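Long-range contacts in arsenite methyltransferase (PDB 5EVJ), which probably methylates trivalent arsenic, taken as its glutathione complex, in steps with S-adenosylmethionine as methyl donor: residues G73-P79 and L165-C170; Q244-I250 and R265-Y271; A98-A102 and N142-I146; Y271-K275 and A303-D307. The protein carries 15 engineered substitutions. Numbering follows the deposited sequence.

Contact 1 of 4, residues G73-P79 and L165-C170; sequences GCGNPIP and LVISNC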
# COMPACT_ATOMS: atom_id res chain seq x y z
N GLY A 73 -12.73 -0.79 -7.01
CA GLY A 73 -11.31 -0.62 -6.90
C GLY A 73 -10.48 -1.65 -7.63
O GLY A 73 -10.94 -2.76 -7.94
N CYS A 74 -9.22 -1.29 -7.84
CA CYS A 74 -8.28 -2.11 -8.61
C CYS A 74 -7.42 -3.02 -7.74
O CYS A 74 -6.23 -3.18 -7.99
CB CYS A 74 -7.38 -1.25 -9.53
SG CYS A 74 -6.43 0.12 -8.80
N GLY A 75 -8.03 -3.63 -6.73
CA GLY A 75 -7.23 -4.49 -5.89
C GLY A 75 -7.74 -4.74 -4.50
O GLY A 75 -8.89 -4.45 -4.17
N ASN A 76 -6.85 -5.32 -3.70
CA ASN A 76 -7.14 -5.70 -2.34
C ASN A 76 -5.87 -5.46 -1.55
O ASN A 76 -5.26 -6.42 -1.06
CB ASN A 76 -7.55 -7.18 -2.27
CG ASN A 76 -9.02 -7.39 -2.61
OD1 ASN A 76 -9.92 -6.82 -1.98
ND2 ASN A 76 -9.28 -8.23 -3.59
N PRO A 77 -5.49 -4.17 -1.41
CA PRO A 77 -4.28 -3.69 -0.80
C PRO A 77 -4.24 -3.73 0.75
O PRO A 77 -3.74 -2.80 1.33
CB PRO A 77 -4.29 -2.20 -1.20
CG PRO A 77 -5.72 -1.82 -1.03
CD PRO A 77 -6.45 -3.06 -1.60
N ILE A 78 -4.70 -4.78 1.41
CA ILE A 78 -4.43 -4.89 2.87
C ILE A 78 -3.26 -5.85 3.03
O ILE A 78 -3.36 -6.96 2.56
CB ILE A 78 -5.65 -5.46 3.70
CG1 ILE A 78 -6.89 -4.54 3.59
CG2 ILE A 78 -5.27 -5.62 5.18
CD1 ILE A 78 -7.76 -4.82 2.36
N PRO A 79 -2.16 -5.44 3.69
CA PRO A 79 -1.01 -6.30 3.79
C PRO A 79 -1.24 -7.31 4.86
O PRO A 79 -1.98 -7.02 5.80
CB PRO A 79 0.13 -5.39 4.27
CG PRO A 79 -0.46 -4.07 4.54
CD PRO A 79 -1.89 -4.06 4.10
N LEU A 165 0.17 1.92 9.07
CA LEU A 165 -0.02 1.59 7.68
C LEU A 165 -0.88 2.66 7.15
O LEU A 165 -1.88 3.09 7.83
CB LEU A 165 -0.82 0.27 7.46
CG LEU A 165 -0.07 -1.05 7.49
CD1 LEU A 165 1.00 -1.11 6.40
CD2 LEU A 165 0.63 -1.29 8.86
N VAL A 166 -0.59 3.05 5.89
CA VAL A 166 -1.51 3.87 5.12
C VAL A 166 -1.82 3.06 3.91
O VAL A 166 -0.90 2.59 3.27
CB VAL A 166 -0.92 5.28 4.79
CG1 VAL A 166 -1.83 6.02 3.85
CG2 VAL A 166 -0.80 6.13 6.05
N ILE A 167 -3.10 2.88 3.60
CA ILE A 167 -3.54 2.08 2.45
C ILE A 167 -4.52 2.86 1.58
O ILE A 167 -5.18 3.83 2.05
CB ILE A 167 -4.15 0.68 2.81
CG1 ILE A 167 -5.63 0.81 3.22
CG2 ILE A 167 -3.24 -0.13 3.77
CD1 ILE A 167 -6.25 -0.46 3.83
N SER A 168 -4.62 2.43 0.31
CA SER A 168 -5.38 3.15 -0.69
C SER A 168 -5.67 2.24 -1.84
O SER A 168 -4.90 1.34 -2.14
CB SER A 168 -4.59 4.33 -1.23
OG SER A 168 -5.48 5.28 -1.81
N ASN A 169 -6.77 2.49 -2.54
CA ASN A 169 -7.12 1.61 -3.63
C ASN A 169 -7.63 2.41 -4.82
O ASN A 169 -8.81 2.80 -4.86
CB ASN A 169 -8.12 0.58 -3.12
CG ASN A 169 -8.32 -0.57 -4.08
OD1 ASN A 169 -7.99 -0.46 -5.26
ND2 ASN A 169 -8.92 -1.67 -3.59
N CYS A 170 -6.72 2.73 -5.75
CA CYS A 170 -7.08 3.35 -7.03
C CYS A 170 -7.80 4.62 -6.90
O CYS A 170 -8.82 4.78 -7.56
CB CYS A 170 -8.03 2.44 -7.82
SG CYS A 170 -7.41 1.78 -9.39
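The Asn169 side chain reaches across to the loop 73-79, its amide lying beside Gly73, Cys74 and Gly75. Its ND2 donates to the backbone O of Gly75 (2.8 Å) and also bonds Asp97 on helix 96-104, while Asn169 OD1 lies 3.0 Å from Cys74 N. Gly73 leaves room for this amide, since a CB there would clash with Asn169 ND2, and the backbone angles of Gly75 (157/-168) by themselves call for glycine. Next door the chain is covalently closed: Cys74 SG and Cys170 SG form a disulfide 2.0 Å long with chi3 114°. Farther along, two prolines face the strand. Pro77 CG packs on the carbonyl O of Ser168 at 3.4 Å; Pro79 CG meets Leu165 CD1 at 3.8 Å, and Pro79 CD lies 4.2 Å from Ile167 CG2. Ile78 CG1 adds a contact to Ile167 CD1 (4.1 Å). The two segments run in roughly opposite directions, 157° apart, yet no backbone-to-backbone hydrogen bond joins them, so the loop lies over one face of strand 163-169, a central strand of the Rossmann-like methyltransferase sheet, instead of extending that sheet. Apolar packing at the Leu165 end thus gives way to an amide and a disulfide at the other, and the S-S bond as modelled requires oxidised Cys74 and Cys170, leaving neither with a free thiol in this crystal.

Contact 2 of 4, residues Q244-I250 and R265-Y271; sequences QLEAEEI and RFYSITY. Engineered in segment 244-250: Ala247 (natural residue Cys).
Strands 244-249 and 266-271 run antiparallel at 160°, their axes 4.5 Å apart at closest approach. Ala247-Ile269 and Glu249-Tyr267 are non-hydrogen-bonded pairs (both CA-CA 4.4 Å); the hydrogen-bonded pair Glu248-Ser268 exchanges N-to-O bonds, both 2.9 Å. In the hydrogen-bonded pair Glu246-Thr270, Thr270 N donates to Glu246 O (3.0 Å), but Thr270 O accepts from Leu245 N (2.7 Å): a beta bulge at Leu245 (-87/-41; side chain t, p) shifts the register by one before Gln244 pairs with Tyr271. Ile250 N donates to Phe266 O (2.9 Å), and Phe266 (m), its end leading away, keeps CB 4.2 Å from Ile250 CB. This is the antiparallel edge of the class I methyltransferase sheet: outermost strand 243-249 connects through helix 256-261 to strand 266-274. Gln244, Ala247, Glu249, Tyr267, Ile269 and Tyr271 share one face. Engineered Ala247 CB lies 4.0 Å from Ile269 CG1 (m, t). Extended Glu249 (t, t) forms an OE1 salt bridge with Arg265 NH2 (2.7 Å); Arg265 (m, t, p) adds a weak NE bond to Glu249 OE2 (3.3 Å). Tyr267 (m) sets CE2 3.8 Å from Glu249 CB. Gln244 (t, t) directs NE2 to Asp308, while a water bridges Gln244 OE1 (2.9 Å) and Tyr271 (m) OH (2.6 Å). Glu246 (p), Glu248 (m, m), Ser268 (t) and Thr270 (m) occupy the other face; Ile250 (m, t) brings CD1 to 4.2 Å from Ser268 CB.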
# COMPACT_ATOMS: atom_id res chain seq x y z
N GLN A 244 7.71 -2.80 -5.65
CA GLN A 244 6.57 -3.29 -6.36
C GLN A 244 6.21 -4.68 -5.78
O GLN A 244 7.02 -5.63 -5.80
CB GLN A 244 6.97 -3.30 -7.84
CG GLN A 244 6.07 -4.14 -8.71
CD GLN A 244 6.33 -3.93 -10.19
OE1 GLN A 244 6.45 -2.80 -10.66
NE2 GLN A 244 6.44 -5.04 -10.92
N LEU A 245 5.02 -4.84 -5.24
CA LEU A 245 4.68 -6.15 -4.69
C LEU A 245 4.12 -7.04 -5.79
O LEU A 245 4.44 -8.21 -5.86
CB LEU A 245 3.65 -6.00 -3.53
CG LEU A 245 3.10 -7.35 -2.97
CD1 LEU A 245 4.23 -8.24 -2.44
CD2 LEU A 245 2.01 -7.21 -1.92
N GLU A 246 3.28 -6.47 -6.66
CA GLU A 246 2.76 -7.19 -7.80
C GLU A 246 2.10 -6.26 -8.83
O GLU A 246 1.61 -5.17 -8.52
CB GLU A 246 1.76 -8.24 -7.37
CG GLU A 246 0.41 -7.67 -6.96
CD GLU A 246 -0.43 -8.72 -6.24
OE1 GLU A 246 -0.86 -9.71 -6.88
OE2 GLU A 246 -0.64 -8.57 -5.01
N ALA A 247 2.14 -6.71 -10.07
CA ALA A 247 1.68 -5.90 -11.17
C ALA A 247 0.90 -6.82 -12.09
O ALA A 247 1.28 -7.98 -12.32
CB ALA A 247 2.85 -5.27 -11.92
N GLU A 248 -0.20 -6.31 -12.58
CA GLU A 248 -0.96 -6.98 -13.60
C GLU A 248 -1.22 -5.99 -14.76
O GLU A 248 -1.75 -4.88 -14.55
CB GLU A 248 -2.26 -7.61 -13.03
CG GLU A 248 -2.12 -8.96 -12.28
CD GLU A 248 -1.20 -10.02 -12.96
OE1 GLU A 248 -1.21 -10.14 -14.21
OE2 GLU A 248 -0.46 -10.75 -12.23
N GLU A 249 -0.83 -6.40 -15.96
CA GLU A 249 -1.15 -5.62 -17.14
C GLU A 249 -2.64 -5.62 -17.29
O GLU A 249 -3.26 -6.66 -17.18
CB GLU A 249 -0.47 -6.14 -18.41
CG GLU A 249 -0.89 -5.34 -19.66
CD GLU A 249 0.06 -5.44 -20.85
OE1 GLU A 249 0.98 -6.32 -20.87
OE2 GLU A 249 -0.11 -4.58 -21.76
N ILE A 250 -3.18 -4.43 -17.49
CA ILE A 250 -4.59 -4.17 -17.64
C ILE A 250 -4.84 -4.16 -19.15
O ILE A 250 -4.39 -3.25 -19.85
CB ILE A 250 -4.85 -2.78 -17.06
CG1 ILE A 250 -5.15 -2.90 -15.57
CG2 ILE A 250 -6.01 -2.06 -17.74
CD1 ILE A 250 -5.35 -1.54 -14.92
N ARG A 265 1.28 0.79 -22.40
CA ARG A 265 0.84 -0.34 -21.62
C ARG A 265 0.54 0.09 -20.18
O ARG A 265 1.35 0.77 -19.53
CB ARG A 265 1.89 -1.48 -21.67
CG ARG A 265 2.11 -1.99 -23.10
CD ARG A 265 3.37 -2.82 -23.18
NE ARG A 265 3.00 -4.16 -22.89
CZ ARG A 265 3.81 -5.19 -22.59
NH1 ARG A 265 5.12 -5.08 -22.59
NH2 ARG A 265 3.26 -6.37 -22.29
N PHE A 266 -0.64 -0.33 -19.71
CA PHE A 266 -1.16 0.02 -18.40
C PHE A 266 -1.08 -1.14 -17.42
O PHE A 266 -1.32 -2.29 -17.79
CB PHE A 266 -2.58 0.51 -18.48
CG PHE A 266 -2.75 1.72 -19.34
CD1 PHE A 266 -2.82 1.61 -20.74
CD2 PHE A 266 -2.87 2.98 -18.77
CE1 PHE A 266 -2.99 2.75 -21.54
CE2 PHE A 266 -3.03 4.13 -19.57
CZ PHE A 266 -3.09 4.01 -20.94
N TYR A 267 -0.75 -0.79 -16.17
CA TYR A 267 -0.64 -1.74 -15.06
C TYR A 267 -1.41 -1.31 -13.80
O TYR A 267 -1.57 -0.12 -13.47
CB TYR A 267 0.84 -1.98 -14.68
CG TYR A 267 1.60 -2.41 -15.89
CD1 TYR A 267 1.92 -1.50 -16.89
CD2 TYR A 267 1.89 -3.75 -16.10
CE1 TYR A 267 2.57 -1.89 -18.03
CE2 TYR A 267 2.57 -4.16 -17.21
CZ TYR A 267 2.90 -3.23 -18.18
OH TYR A 267 3.53 -3.63 -19.32
N SER A 268 -1.85 -2.34 -13.12
CA SER A 268 -2.38 -2.26 -11.81
C SER A 268 -1.16 -2.66 -11.01
O SER A 268 -0.67 -3.78 -11.15
CB SER A 268 -3.44 -3.38 -11.67
OG SER A 268 -3.93 -3.47 -10.35
N ILE A 269 -0.64 -1.75 -10.20
CA ILE A 269 0.55 -2.08 -9.37
C ILE A 269 0.27 -1.77 -7.89
O ILE A 269 -0.32 -0.71 -7.56
CB ILE A 269 1.81 -1.27 -9.74
CG1 ILE A 269 2.14 -1.38 -11.25
CG2 ILE A 269 3.02 -1.67 -8.88
CD1 ILE A 269 3.31 -0.47 -11.67
N THR A 270 0.70 -2.70 -7.03
CA THR A 270 0.63 -2.53 -5.60
C THR A 270 2.05 -2.23 -5.20
O THR A 270 2.97 -3.05 -5.39
CB THR A 270 0.11 -3.80 -4.82
OG1 THR A 270 -1.24 -4.11 -5.17
CG2 THR A 270 0.10 -3.53 -3.29
N TYR A 271 2.20 -1.08 -4.60
CA TYR A 271 3.48 -0.56 -4.17
C TYR A 271 3.61 -0.61 -2.68
O TYR A 271 2.60 -0.43 -1.94
CB TYR A 271 3.63 0.95 -4.62
CG TYR A 271 4.24 1.06 -6.01
CD1 TYR A 271 5.54 0.63 -6.26
CD2 TYR A 271 3.50 1.62 -7.06
CE1 TYR A 271 6.11 0.76 -7.54
CE2 TYR A 271 4.03 1.76 -8.32
CZ TYR A 271 5.32 1.29 -8.58
OH TYR A 271 5.80 1.39 -9.86
O HOH W 1 7.61 -0.14 -10.90
O HOH W 2 -2.00 -2.62 -21.45

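Contact 3 of 4, residues A98-A102 and N142-I146; sequences AYVAA and NMTFI. Engineered in segment 98-102: Ala98 (natural residue Cys).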
# COMPACT_ATOMS: atom_id res chain seq x y z
N ALA A 98 -11.67 -0.91 4.39
CA ALA A 98 -11.58 -0.62 5.83
C ALA A 98 -12.21 -1.75 6.64
O ALA A 98 -11.72 -2.10 7.73
CB ALA A 98 -12.22 0.72 6.14
N TYR A 99 -13.26 -2.38 6.09
CA TYR A 99 -13.92 -3.47 6.81
C TYR A 99 -13.02 -4.66 6.84
O TYR A 99 -12.84 -5.29 7.86
CB TYR A 99 -15.24 -3.84 6.13
CG TYR A 99 -16.43 -2.99 6.59
CD1 TYR A 99 -16.32 -1.60 6.69
CD2 TYR A 99 -17.66 -3.57 6.92
CE1 TYR A 99 -17.40 -0.80 7.10
CE2 TYR A 99 -18.76 -2.76 7.32
CZ TYR A 99 -18.61 -1.39 7.44
OH TYR A 99 -19.65 -0.57 7.83
N VAL A 100 -12.35 -4.92 5.72
CA VAL A 100 -11.42 -6.00 5.70
C VAL A 100 -10.28 -5.75 6.66
O VAL A 100 -9.85 -6.64 7.39
CB VAL A 100 -10.87 -6.20 4.29
CG1 VAL A 100 -9.74 -7.23 4.32
CG2 VAL A 100 -12.03 -6.60 3.38
N ALA A 101 -9.76 -4.53 6.65
CA ALA A 101 -8.63 -4.25 7.56
C ALA A 101 -9.05 -4.38 9.06
O ALA A 101 -8.31 -4.92 9.91
CB ALA A 101 -8.11 -2.87 7.26
N ALA A 102 -10.25 -3.86 9.35
CA ALA A 102 -10.80 -3.83 10.69
C ALA A 102 -10.77 -5.25 11.22
O ALA A 102 -10.44 -5.49 12.36
CB ALA A 102 -12.22 -3.32 10.64
N ASN A 142 -13.91 -1.15 15.71
CA ASN A 142 -12.62 -0.49 15.84
C ASN A 142 -12.38 0.46 14.60
O ASN A 142 -11.25 0.81 14.31
CB ASN A 142 -11.53 -1.53 16.02
CG ASN A 142 -11.45 -2.58 14.86
OD1 ASN A 142 -12.32 -2.66 13.98
ND2 ASN A 142 -10.34 -3.35 14.82
N MET A 143 -13.45 0.90 13.93
CA MET A 143 -13.40 1.82 12.77
C MET A 143 -13.92 3.23 13.07
O MET A 143 -14.85 3.41 13.81
CB MET A 143 -14.18 1.25 11.59
CG MET A 143 -13.71 -0.13 11.17
SD MET A 143 -14.60 -0.84 9.72
CE MET A 143 -15.76 -1.78 10.70
N THR A 144 -13.34 4.22 12.41
CA THR A 144 -13.66 5.61 12.51
C THR A 144 -13.63 6.03 11.05
O THR A 144 -12.61 5.84 10.35
CB THR A 144 -12.59 6.41 13.29
OG1 THR A 144 -12.34 5.79 14.57
CG2 THR A 144 -13.00 7.90 13.50
N PHE A 145 -14.74 6.55 10.57
CA PHE A 145 -14.78 7.13 9.25
C PHE A 145 -14.90 8.61 9.38
O PHE A 145 -15.73 9.08 10.10
CB PHE A 145 -15.97 6.57 8.54
CG PHE A 145 -15.83 5.11 8.27
CD1 PHE A 145 -14.96 4.65 7.25
CD2 PHE A 145 -16.49 4.19 9.05
CE1 PHE A 145 -14.79 3.30 7.03
CE2 PHE A 145 -16.35 2.83 8.83
CZ PHE A 145 -15.52 2.38 7.80
N ILE A 146 -14.03 9.37 8.72
CA ILE A 146 -14.18 10.82 8.74
C ILE A 146 -14.22 11.39 7.34
O ILE A 146 -13.72 10.77 6.39
CB ILE A 146 -13.11 11.52 9.61
CG1 ILE A 146 -11.73 11.42 8.99
CG2 ILE A 146 -13.04 10.90 11.00
CD1 ILE A 146 -10.67 11.37 10.06
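In the Rossmann-like fold of class I methyltransferases, helices cover both faces of a mostly parallel, here seven-stranded mixed sheet; helix 96-104 packs on one of its two outermost strands, 143-147. The helix follows strand 86-90, after which these enzymes commonly have the glycine-rich loop that binds S-adenosylmethionine. Ala98 is engineered (Cys in the natural sequence). Helix and strand segments run nearly antiparallel (155°), their axes 9.9 Å apart at closest approach. Met143 fills the space between them: its SD lies 3.6 Å from Ala102 CB and 3.6 Å from Tyr99 CD1. The Met143 methyl CE sits over one face of the Tyr99 ring, 4.1 Å from the centroid, a CH-pi contact combined with an oblique Met-aromatic one. Phe145 CZ meets the edge of that ring at Tyr99 CE1 (3.8 Å), and Phe145 CE1 touches Ala98 CB (3.7 Å). The Tyr99 hydroxyl bonds Ala124 O. Just before the strand begins, Asn142 ND2, also bonded to Gly109 O, donates to Ala102 O at 3.3 Å.

Contact 4 of 4, residues Y271-K275 and A303-D307; sequences YRLFK and AYDLD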
# COMPACT_ATOMS: atom_id res chain seq x y z
N TYR A 271 2.20 -1.08 -4.60
CA TYR A 271 3.48 -0.56 -4.17
C TYR A 271 3.61 -0.61 -2.68
O TYR A 271 2.60 -0.43 -1.94
CB TYR A 271 3.63 0.95 -4.62
CG TYR A 271 4.24 1.06 -6.01
CD1 TYR A 271 5.54 0.63 -6.26
CD2 TYR A 271 3.50 1.62 -7.06
CE1 TYR A 271 6.11 0.76 -7.54
CE2 TYR A 271 4.03 1.76 -8.32
CZ TYR A 271 5.32 1.29 -8.58
OH TYR A 271 5.80 1.39 -9.86
N ARG A 272 4.87 -0.72 -2.24
CA ARG A 272 5.23 -0.72 -0.86
C ARG A 272 6.19 0.42 -0.57
O ARG A 272 7.31 0.47 -1.09
CB ARG A 272 5.85 -2.05 -0.47
CG ARG A 272 4.91 -3.21 -0.84
CD ARG A 272 5.38 -4.46 -0.09
NE ARG A 272 5.00 -4.46 1.34
CZ ARG A 272 4.85 -5.55 2.11
NH1 ARG A 272 5.08 -6.76 1.64
NH2 ARG A 272 4.42 -5.43 3.40
N LEU A 273 5.75 1.34 0.31
CA LEU A 273 6.48 2.54 0.59
C LEU A 273 6.77 2.58 2.09
O LEU A 273 5.93 3.08 2.90
CB LEU A 273 5.67 3.72 0.15
CG LEU A 273 5.79 4.32 -1.26
CD1 LEU A 273 6.06 3.30 -2.36
CD2 LEU A 273 4.56 5.17 -1.57
N PHE A 274 7.95 2.10 2.45
CA PHE A 274 8.30 1.99 3.83
C PHE A 274 8.91 3.22 4.28
O PHE A 274 9.69 3.86 3.50
CB PHE A 274 9.30 0.88 4.06
CG PHE A 274 8.68 -0.47 4.06
CD1 PHE A 274 8.19 -1.03 5.27
CD2 PHE A 274 8.52 -1.17 2.87
CE1 PHE A 274 7.59 -2.28 5.27
CE2 PHE A 274 7.94 -2.43 2.88
CZ PHE A 274 7.47 -3.02 4.07
N LYS A 275 8.67 3.50 5.58
CA LYS A 275 9.28 4.64 6.21
C LYS A 275 10.25 4.20 7.31
O LYS A 275 9.86 3.72 8.33
CB LYS A 275 8.17 5.59 6.74
CG LYS A 275 8.72 6.67 7.64
CD LYS A 275 7.72 7.78 7.94
CE LYS A 275 8.20 8.78 9.06
NZ LYS A 275 7.10 9.84 9.33
N ALA A 303 6.58 -19.25 3.66
CA ALA A 303 7.24 -18.30 2.85
C ALA A 303 6.53 -16.93 2.98
O ALA A 303 5.31 -16.85 3.22
CB ALA A 303 7.24 -18.78 1.39
N TYR A 304 7.30 -15.88 2.82
CA TYR A 304 6.74 -14.53 2.76
C TYR A 304 7.34 -13.69 1.61
O TYR A 304 8.58 -13.52 1.49
CB TYR A 304 7.09 -13.84 4.05
CG TYR A 304 6.60 -12.42 4.06
CD1 TYR A 304 5.24 -12.14 4.22
CD2 TYR A 304 7.48 -11.36 3.92
CE1 TYR A 304 4.78 -10.83 4.23
CE2 TYR A 304 7.04 -10.04 3.96
CZ TYR A 304 5.69 -9.79 4.09
OH TYR A 304 5.24 -8.50 4.10
N ASP A 305 6.49 -13.18 0.76
CA ASP A 305 6.94 -12.14 -0.21
C ASP A 305 7.00 -10.71 0.34
O ASP A 305 5.95 -10.07 0.52
CB ASP A 305 6.04 -12.15 -1.45
CG ASP A 305 6.04 -13.54 -2.17
OD1 ASP A 305 7.13 -14.12 -2.40
OD2 ASP A 305 4.93 -14.04 -2.44
N LEU A 306 8.21 -10.18 0.55
CA LEU A 306 8.34 -8.76 0.76
C LEU A 306 7.87 -8.05 -0.51
O LEU A 306 7.09 -7.10 -0.48
CB LEU A 306 9.80 -8.39 1.03
CG LEU A 306 10.13 -6.88 1.07
CD1 LEU A 306 9.42 -6.16 2.25
CD2 LEU A 306 11.64 -6.73 1.28
N ASP A 307 8.44 -8.42 -1.64
CA ASP A 307 8.10 -7.72 -2.90
C ASP A 307 8.38 -8.73 -3.98
O ASP A 307 8.83 -9.83 -3.65
CB ASP A 307 8.92 -6.44 -3.10
CG ASP A 307 10.41 -6.67 -3.01
OD1 ASP A 307 10.93 -7.61 -3.66
OD2 ASP A 307 11.10 -5.88 -2.30
O HOH W 3 2.90 -7.47 4.74
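One arginine nitrogen makes both direct hydrogen bonds of this contact: Arg272 NH1 donates to the backbone O of Leu306 (2.9 Å) and to Tyr304 OH (3.0 Å), with both acceptors near the guanidinium plane. No backbone hydrogen bonds link the two segments; the nearest CA pair, Arg272 and Asp307, is 7.8 Å apart, so the long side chain does the bridging. The CA-CB bond of Arg272 points toward 303-307; the side chain (m, t, p) bends at chi3 and brings NH1 to its acceptors. A water 2.9 Å from Arg272 NH2 lies 2.6 Å from Tyr304 OH, closing a small ring of polar contacts. Arg272 NE forms a salt bridge with Glu194, so the same guanidinium links Glu194, on the adjacent strand 193-202, with segment 303-307. Leu306 contributes an apolar patch as well: its CD1 lies 4.1 Å from Phe274 CE2. The chain turns a corner at Leu306, where Leu306 and Asp307 both face His310 in a classic beta bulge, and the Leu306 carbonyl that accepts from Arg272 lies at this bend. The contact therefore joins strand 266-274 of the large mixed sheet to the two-stranded antiparallel sheet formed by 303-305 and 310-313. Around it, Phe274 and Leu306 both pack on Met327 of helix 322-329, Phe274 also touches Glu194, and Leu306 rests against Phe312 on strand 310-313.

Contact 2 lies within the large mixed sheet; contacts 1 and 3 pack a loop and a helix on its strands, while contact 4 joins that sheet to a separate two-stranded one. Contact 1, its centre about 5 Å from the centre of the chain, and contact 4 are buried; contacts 2 and 3, at the sheet's two outermost strands, are partly buried, their centres about 25 Å apart. Only contact 2 is true strand pairing. Contact 3 relies on sulfur, aromatic and methyl packing, contact 1 adds a covalent bond, and contact 4 combines one arginine's hydrogen bonds with Phe274-Leu306 packing. Contacts 2 and 4 share Tyr271, with Leu245 touching segment 303-307; Ile78 of contact 1 packs on Val100 of helix 96-104.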